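Local coordinates for protein CRISPR-associated endonuclease C2c1 (Alicyclobacillus acidoterrestris, PDB 5U31) that uses a CRISPR guide RNA to recognise target DNA beside a protospacer adjacent motif and cuts it with a metal-dependent RuvC nuclease domain, at residues V567-S581 against H976-W990. The protein carries 3 engineered substitutions. Sequence-based numbering, arbitrary orientation.
Sequences VMSVALGLRTSASIS and HAALNAAQNLQQRLW. Engineered in segment 567-581: Ala571 (natural residue Asp). Engineered in segment 976-990: Ala978 (natural residue Asp). With nucleotides of chain E; nucleotides of chain B.
Ala571 on the first strand of the RuvC hairpin faces Ala978 on helix 977-990, two of the three positions inferred to form the RuvC active site, in an RNase H-like fold. Both are engineered replacements of the natural Asp, inferred to be catalytic. Here two methyls remain, CB to CB 4.4 Å apart, with Ala571 CB also resting on Ala982 CB. The helix lies across both hairpin strands, its axis 7.0 Å from that of strand 567-572 at the closest point. Ser569 OG donates a hydrogen bond to Ala982 O at 2.7 Å, tying strand to helix. With chi1 at 54°, OG stands between its backbone N and carbonyl carbon and comes in above the carbonyl plane, while Gln986 N, the regular helix donor, reaches the same oxygen from the opposite face. Ser581 OG gives a weak hydrogen bond to Ser569 OG and rests on Ala982 CB. Nearer the turn, Ser579 OG touches Ala978 CB at 3.3 Å and accepts from Thr576 OG1. Leu979 divides its branches: CD2 packs on Ser579 CB at 3.7 Å, and CD1 lies against the base of A6 of chain B, the guide RNA. At the far end, Val567 CG2 meets the six-membered ring of Trp990 at CZ2 and CH2. The loop between the strands holds DNA, since Leu574 N and Arg575 N both donate to OP1 of DT6 of chain E, and Arg575 NE, 3.2 Å away, to OP2 of DT7 of chain E. The helix packs on the mixed RuvC sheet, where strand 845-850, which carries Ala849, the third changed active-site position, flanks strand 566-572 and strand 611-621 flanks the second hairpin strand; helix 796-822 covers Met568 and Ile580, whose side chains set out away from helix 977-990.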
loop_
_atom_site.group_PDB
_atom_site.type_symbol
_atom_site.label_atom_id
_atom_site.label_comp_id
_atom_site.label_asym_id
_atom_site.label_seq_id
_atom_site.Cartn_x
_atom_site.Cartn_y
_atom_site.Cartn_z
ATOM N N VAL A 567 -7.172 -4.873 25.246
ATOM C CA VAL A 567 -6.526 -4.329 24.058
ATOM C C VAL A 567 -5.523 -5.355 23.552
ATOM O O VAL A 567 -4.754 -5.918 24.339
ATOM C CB VAL A 567 -5.822 -2.991 24.352
ATOM C CG1 VAL A 567 -5.097 -2.488 23.114
ATOM C CG2 VAL A 567 -6.816 -1.957 24.856
HETATM N N MSE A 568 -5.528 -5.596 22.248
HETATM C CA MSE A 568 -4.540 -6.488 21.664
HETATM C C MSE A 568 -3.572 -5.707 20.785
HETATM O O MSE A 568 -3.989 -5.026 19.851
HETATM C CB MSE A 568 -5.215 -7.586 20.850
HETATM C CG MSE A 568 -4.254 -8.647 20.366
HETATM SE SE MSE A 568 -5.090 -9.904 19.144
HETATM C CE MSE A 568 -5.373 -8.689 17.651
ATOM N N SER A 569 -2.282 -5.793 21.090
ATOM C CA SER A 569 -1.269 -5.135 20.281
ATOM C C SER A 569 -0.700 -6.130 19.283
ATOM O O SER A 569 -0.578 -7.321 19.578
ATOM C CB SER A 569 -0.156 -4.551 21.150
ATOM O OG SER A 569 0.398 -5.535 22.000
ATOM N N VAL A 570 -0.368 -5.639 18.094
ATOM C CA VAL A 570 0.024 -6.489 16.980
ATOM C C VAL A 570 1.317 -5.957 16.387
ATOM O O VAL A 570 1.402 -4.776 16.033
ATOM C CB VAL A 570 -1.070 -6.550 15.899
ATOM C CG1 VAL A 570 -0.642 -7.463 14.762
ATOM C CG2 VAL A 570 -2.380 -7.006 16.497
ATOM N N ALA A 571 2.313 -6.828 16.263
ATOM C CA ALA A 571 3.590 -6.494 15.641
ATOM C C ALA A 571 3.676 -7.231 14.310
ATOM O O ALA A 571 3.995 -8.422 14.269
ATOM C CB ALA A 571 4.755 -6.855 16.555
ATOM N N LEU A 572 3.388 -6.520 13.222
ATOM C CA LEU A 572 3.501 -7.107 11.895
ATOM C C LEU A 572 4.960 -7.365 11.547
ATOM O O LEU A 572 5.861 -6.611 11.932
ATOM C CB LEU A 572 2.880 -6.188 10.846
ATOM C CG LEU A 572 1.407 -5.828 11.030
ATOM C CD1 LEU A 572 0.991 -4.771 10.020
ATOM C CD2 LEU A 572 0.535 -7.071 10.915
ATOM N N GLY A 573 5.187 -8.442 10.802
ATOM C CA GLY A 573 6.526 -8.797 10.381
ATOM C C GLY A 573 6.484 -9.631 9.121
ATOM O O GLY A 573 5.417 -9.978 8.608
ATOM N N LEU A 574 7.678 -9.949 8.623
ATOM C CA LEU A 574 7.834 -10.793 7.445
ATOM C C LEU A 574 8.020 -12.257 7.821
ATOM O O LEU A 574 7.395 -13.137 7.223
ATOM C CB LEU A 574 9.015 -10.305 6.605
ATOM C CG LEU A 574 8.794 -8.941 5.958
ATOM C CD1 LEU A 574 9.914 -8.604 4.989
ATOM C CD2 LEU A 574 7.475 -8.990 5.249
ATOM N N ARG A 575 8.883 -12.526 8.806
ATOM C CA ARG A 575 9.085 -13.894 9.274
ATOM C C ARG A 575 7.811 -14.454 9.894
ATOM O O ARG A 575 7.355 -15.546 9.532
ATOM C CB ARG A 575 10.229 -13.932 10.281
ATOM C CG ARG A 575 11.535 -13.392 9.755
ATOM C CD ARG A 575 12.227 -12.590 10.830
ATOM N NE ARG A 575 13.624 -12.321 10.512
ATOM C CZ ARG A 575 14.409 -11.543 11.248
ATOM N NH1 ARG A 575 13.924 -10.957 12.335
ATOM N NH2 ARG A 575 15.672 -11.349 10.897
ATOM N N THR A 576 7.236 -13.728 10.848
ATOM C CA THR A 576 5.919 -14.027 11.393
ATOM C C THR A 576 4.982 -12.889 11.021
ATOM O O THR A 576 5.281 -11.722 11.296
ATOM C CB THR A 576 5.962 -14.194 12.912
ATOM O OG1 THR A 576 6.209 -12.922 13.524
ATOM C CG2 THR A 576 7.059 -15.155 13.299
ATOM N N SER A 577 3.857 -13.228 10.390
ATOM C CA SER A 577 2.972 -12.192 9.872
ATOM C C SER A 577 2.477 -11.282 10.987
ATOM O O SER A 577 2.418 -10.058 10.818
ATOM C CB SER A 577 1.800 -12.830 9.127
ATOM O OG SER A 577 2.249 -13.499 7.960
ATOM N N ALA A 578 2.143 -11.853 12.142
ATOM C CA ALA A 578 1.601 -11.068 13.242
ATOM C C ALA A 578 1.989 -11.704 14.565
ATOM O O ALA A 578 1.873 -12.920 14.730
ATOM C CB ALA A 578 0.077 -10.957 13.143
ATOM N N SER A 579 2.446 -10.873 15.499
ATOM C CA SER A 579 2.737 -11.283 16.865
ATOM C C SER A 579 1.918 -10.402 17.795
ATOM O O SER A 579 2.002 -9.170 17.725
ATOM C CB SER A 579 4.230 -11.169 17.167
ATOM O OG SER A 579 4.989 -11.765 16.131
ATOM N N ILE A 580 1.118 -11.028 18.651
ATOM C CA ILE A 580 0.118 -10.313 19.426
ATOM C C ILE A 580 0.358 -10.555 20.906
ATOM O O ILE A 580 0.984 -11.537 21.311
ATOM C CB ILE A 580 -1.319 -10.723 19.030
ATOM C CG1 ILE A 580 -1.622 -12.156 19.481
ATOM C CG2 ILE A 580 -1.520 -10.589 17.527
ATOM C CD1 ILE A 580 -2.482 -12.237 20.727
ATOM N N SER A 581 -0.146 -9.631 21.716
ATOM C CA SER A 581 -0.180 -9.797 23.161
ATOM C C SER A 581 -1.418 -9.086 23.676
ATOM O O SER A 581 -1.678 -7.942 23.294
ATOM C CB SER A 581 1.081 -9.240 23.827
ATOM O OG SER A 581 1.290 -7.898 23.448
ATOM N N HIS A 976 11.179 -12.680 22.864
ATOM C CA HIS A 976 10.916 -12.616 21.435
ATOM C C HIS A 976 10.823 -11.169 20.982
ATOM O O HIS A 976 10.054 -10.380 21.539
ATOM C CB HIS A 976 9.618 -13.355 21.117
ATOM C CG HIS A 976 9.466 -13.725 19.674
ATOM N ND1 HIS A 976 8.832 -12.914 18.760
ATOM C CD2 HIS A 976 9.855 -14.829 18.992
ATOM C CE1 HIS A 976 8.842 -13.499 17.575
ATOM N NE2 HIS A 976 9.454 -14.662 17.689
ATOM N N ALA A 977 11.620 -10.824 19.968
ATOM C CA ALA A 977 11.723 -9.433 19.540
ATOM C C ALA A 977 10.364 -8.875 19.138
ATOM O O ALA A 977 9.978 -7.781 19.564
ATOM C CB ALA A 977 12.719 -9.316 18.389
ATOM N N ALA A 978 9.619 -9.625 18.321
ATOM C CA ALA A 978 8.317 -9.151 17.860
ATOM C C ALA A 978 7.338 -9.001 19.017
ATOM O O ALA A 978 6.619 -7.998 19.109
ATOM C CB ALA A 978 7.756 -10.105 16.804
ATOM N N LEU A 979 7.292 -9.991 19.911
ATOM C CA LEU A 979 6.435 -9.874 21.084
ATOM C C LEU A 979 6.880 -8.736 21.989
ATOM O O LEU A 979 6.044 -8.082 22.620
ATOM C CB LEU A 979 6.421 -11.189 21.856
ATOM C CG LEU A 979 5.776 -12.359 21.118
ATOM C CD1 LEU A 979 5.898 -13.612 21.949
ATOM C CD2 LEU A 979 4.316 -12.055 20.795
ATOM N N ASN A 980 8.189 -8.488 22.071
ATOM C CA ASN A 980 8.668 -7.377 22.883
ATOM C C ASN A 980 8.252 -6.042 22.286
ATOM O O ASN A 980 7.960 -5.091 23.019
ATOM C CB ASN A 980 10.181 -7.439 23.028
ATOM C CG ASN A 980 10.745 -6.192 23.667
ATOM O OD1 ASN A 980 10.607 -5.981 24.876
ATOM N ND2 ASN A 980 11.383 -5.351 22.859
ATOM N N ALA A 981 8.233 -5.950 20.956
ATOM C CA ALA A 981 7.716 -4.749 20.315
ATOM C C ALA A 981 6.225 -4.605 20.566
ATOM O O ALA A 981 5.736 -3.500 20.830
ATOM C CB ALA A 981 8.008 -4.785 18.817
ATOM N N ALA A 982 5.491 -5.718 20.497
ATOM C CA ALA A 982 4.056 -5.678 20.742
ATOM C C ALA A 982 3.756 -5.211 22.156
ATOM O O ALA A 982 2.855 -4.394 22.371
ATOM C CB ALA A 982 3.449 -7.055 20.492
ATOM N N GLN A 983 4.507 -5.714 23.134
ATOM C CA GLN A 983 4.287 -5.299 24.512
ATOM C C GLN A 983 4.744 -3.866 24.742
ATOM O O GLN A 983 4.240 -3.193 25.649
ATOM C CB GLN A 983 4.999 -6.256 25.464
ATOM C CG GLN A 983 4.483 -7.684 25.393
ATOM C CD GLN A 983 5.121 -8.578 26.430
ATOM O OE1 GLN A 983 6.023 -8.158 27.153
ATOM N NE2 GLN A 983 4.653 -9.817 26.515
ATOM N N ASN A 984 5.689 -3.381 23.935
ATOM C CA ASN A 984 6.087 -1.984 24.040
ATOM C C ASN A 984 4.952 -1.063 23.618
ATOM O O ASN A 984 4.683 -0.057 24.283
ATOM C CB ASN A 984 7.337 -1.725 23.203
ATOM C CG ASN A 984 8.525 -1.321 24.048
ATOM O OD1 ASN A 984 8.389 -0.557 25.008
ATOM N ND2 ASN A 984 9.698 -1.839 23.705
ATOM N N LEU A 985 4.273 -1.394 22.517
ATOM C CA LEU A 985 3.095 -0.631 22.121
ATOM C C LEU A 985 2.061 -0.611 23.238
ATOM O O LEU A 985 1.474 0.435 23.538
ATOM C CB LEU A 985 2.497 -1.212 20.841
ATOM C CG LEU A 985 3.434 -1.266 19.633
ATOM C CD1 LEU A 985 2.693 -1.731 18.406
ATOM C CD2 LEU A 985 4.064 0.087 19.386
ATOM N N GLN A 986 1.841 -1.757 23.878
ATOM C CA GLN A 986 0.916 -1.805 25.002
ATOM C C GLN A 986 1.391 -0.907 26.135
ATOM O O GLN A 986 0.608 -0.137 26.704
ATOM C CB GLN A 986 0.765 -3.243 25.484
ATOM C CG GLN A 986 -0.492 -3.464 26.271
ATOM C CD GLN A 986 -1.647 -3.886 25.397
ATOM O OE1 GLN A 986 -2.803 -3.650 25.729
ATOM N NE2 GLN A 986 -1.338 -4.524 24.275
ATOM N N GLN A 987 2.682 -0.983 26.470
ATOM C CA GLN A 987 3.220 -0.167 27.552
ATOM C C GLN A 987 3.104 1.322 27.247
ATOM O O GLN A 987 2.900 2.130 28.161
ATOM C CB GLN A 987 4.675 -0.554 27.819
ATOM C CG GLN A 987 5.309 0.139 29.014
ATOM C CD GLN A 987 5.948 1.466 28.653
ATOM O OE1 GLN A 987 6.360 1.683 27.510
ATOM N NE2 GLN A 987 6.033 2.365 29.625
ATOM N N ARG A 988 3.222 1.702 25.974
ATOM C CA ARG A 988 3.087 3.104 25.596
ATOM C C ARG A 988 1.641 3.575 25.624
ATOM O O ARG A 988 1.389 4.772 25.791
ATOM C CB ARG A 988 3.679 3.326 24.207
ATOM C CG ARG A 988 5.151 3.029 24.151
ATOM C CD ARG A 988 5.743 3.297 22.796
ATOM N NE ARG A 988 7.191 3.140 22.848
ATOM C CZ ARG A 988 8.014 3.478 21.866
ATOM N NH1 ARG A 988 7.531 3.997 20.745
ATOM N NH2 ARG A 988 9.320 3.301 22.007
ATOM N N LEU A 989 0.686 2.659 25.453
ATOM C CA LEU A 989 -0.723 3.033 25.510
ATOM C C LEU A 989 -1.107 3.501 26.907
ATOM O O LEU A 989 -1.648 4.601 27.081
ATOM C CB LEU A 989 -1.590 1.845 25.088
ATOM C CG LEU A 989 -2.882 2.065 24.293
ATOM C CD1 LEU A 989 -4.045 1.350 24.956
ATOM C CD2 LEU A 989 -3.183 3.532 24.109
ATOM N N TRP A 990 -0.822 2.681 27.919
ATOM C CA TRP A 990 -1.290 2.930 29.274
ATOM C C TRP A 990 -0.496 4.004 30.001
ATOM O O TRP A 990 -0.901 4.407 31.097
ATOM C CB TRP A 990 -1.248 1.633 30.091
ATOM C CG TRP A 990 -1.940 0.492 29.424
ATOM C CD1 TRP A 990 -1.365 -0.650 28.952
ATOM C CD2 TRP A 990 -3.340 0.386 29.134
ATOM N NE1 TRP A 990 -2.321 -1.466 28.392
ATOM C CE2 TRP A 990 -3.541 -0.852 28.492
ATOM C CE3 TRP A 990 -4.444 1.216 29.360
ATOM C CZ2 TRP A 990 -4.798 -1.280 28.073
ATOM C CZ3 TRP A 990 -5.691 0.792 28.940
ATOM C CH2 TRP A 990 -5.857 -0.444 28.303
ATOM P P DT E 6 11.015 -8.714 10.260
ATOM O OP1 DT E 6 10.134 -9.888 10.058
ATOM O OP2 DT E 6 11.433 -8.337 11.627
ATOM O "O5'" DT E 6 12.333 -8.907 9.378
ATOM C "C5'" DT E 6 12.222 -9.131 7.985
ATOM C "C4'" DT E 6 13.563 -8.948 7.306
ATOM O "O4'" DT E 6 14.115 -7.659 7.667
ATOM C "C3'" DT E 6 14.607 -9.992 7.686
ATOM O "O3'" DT E 6 15.147 -10.583 6.527
ATOM C "C2'" DT E 6 15.663 -9.216 8.467
ATOM C "C1'" DT E 6 15.479 -7.793 7.967
ATOM N N1 DT E 6 15.828 -6.788 8.995
ATOM C C2 DT E 6 16.952 -6.020 8.829
ATOM O O2 DT E 6 17.680 -6.106 7.856
ATOM N N3 DT E 6 17.190 -5.132 9.843
ATOM C C4 DT E 6 16.436 -4.949 10.988
ATOM O O4 DT E 6 16.732 -4.123 11.844
ATOM C C5 DT E 6 15.275 -5.797 11.104
ATOM C C7 DT E 6 14.378 -5.692 12.302
ATOM C C6 DT E 6 15.032 -6.669 10.116
ATOM P P A B 6 8.632 -11.578 30.456
ATOM O OP1 A B 6 9.417 -10.333 30.281
ATOM O OP2 A B 6 8.206 -11.990 31.821
ATOM O "O5'" A B 6 7.354 -11.460 29.516
ATOM C "C5'" A B 6 6.139 -10.904 29.999
ATOM C "C4'" A B 6 5.044 -11.936 30.023
ATOM O "O4'" A B 6 4.846 -12.393 28.659
ATOM C "C3'" A B 6 5.367 -13.169 30.869
ATOM O "O3'" A B 6 4.397 -13.468 31.898
ATOM C "C2'" A B 6 5.572 -14.301 29.853
ATOM O "O2'" A B 6 5.080 -15.563 30.240
ATOM C "C1'" A B 6 4.877 -13.802 28.592
ATOM N N9 A B 6 5.640 -14.198 27.407
ATOM C C8 A B 6 6.935 -13.837 27.130
ATOM N N7 A B 6 7.415 -14.359 26.029
ATOM C C5 A B 6 6.371 -15.137 25.556
ATOM C C6 A B 6 6.252 -15.953 24.421
ATOM N N6 A B 6 7.233 -16.119 23.531
ATOM N N1 A B 6 5.081 -16.594 24.228
ATOM C C2 A B 6 4.103 -16.425 25.127
ATOM N N3 A B 6 4.092 -15.688 26.237
ATOM C C4 A B 6 5.271 -15.059 26.397
ATOM P P DT E 7 15.513 -12.145 6.533
ATOM O OP1 DT E 7 15.423 -12.623 5.133
ATOM O OP2 DT E 7 14.701 -12.796 7.586
ATOM O "O5'" DT E 7 17.025 -12.183 7.052
ATOM C "C5'" DT E 7 18.098 -12.224 6.127
ATOM C "C4'" DT E 7 18.308 -10.872 5.475
ATOM O "O4'" DT E 7 19.715 -10.538 5.532
ATOM C "C3'" DT E 7 17.940 -10.814 4.001
ATOM O "O3'" DT E 7 16.569 -10.457 3.846
ATOM C "C2'" DT E 7 18.865 -9.724 3.463
ATOM C "C1'" DT E 7 20.102 -9.848 4.360
ATOM N N1 DT E 7 21.257 -10.575 3.720
ATOM C C2 DT E 7 22.520 -10.038 3.816
ATOM O O2 DT E 7 22.760 -8.995 4.402
ATOM N N3 DT E 7 23.502 -10.770 3.200
ATOM C C4 DT E 7 23.352 -11.959 2.509
ATOM O O4 DT E 7 24.299 -12.541 1.990
ATOM C C5 DT E 7 22.003 -12.468 2.444
ATOM C C7 DT E 7 21.717 -13.751 1.720
ATOM C C6 DT E 7 21.032 -11.762 3.044
#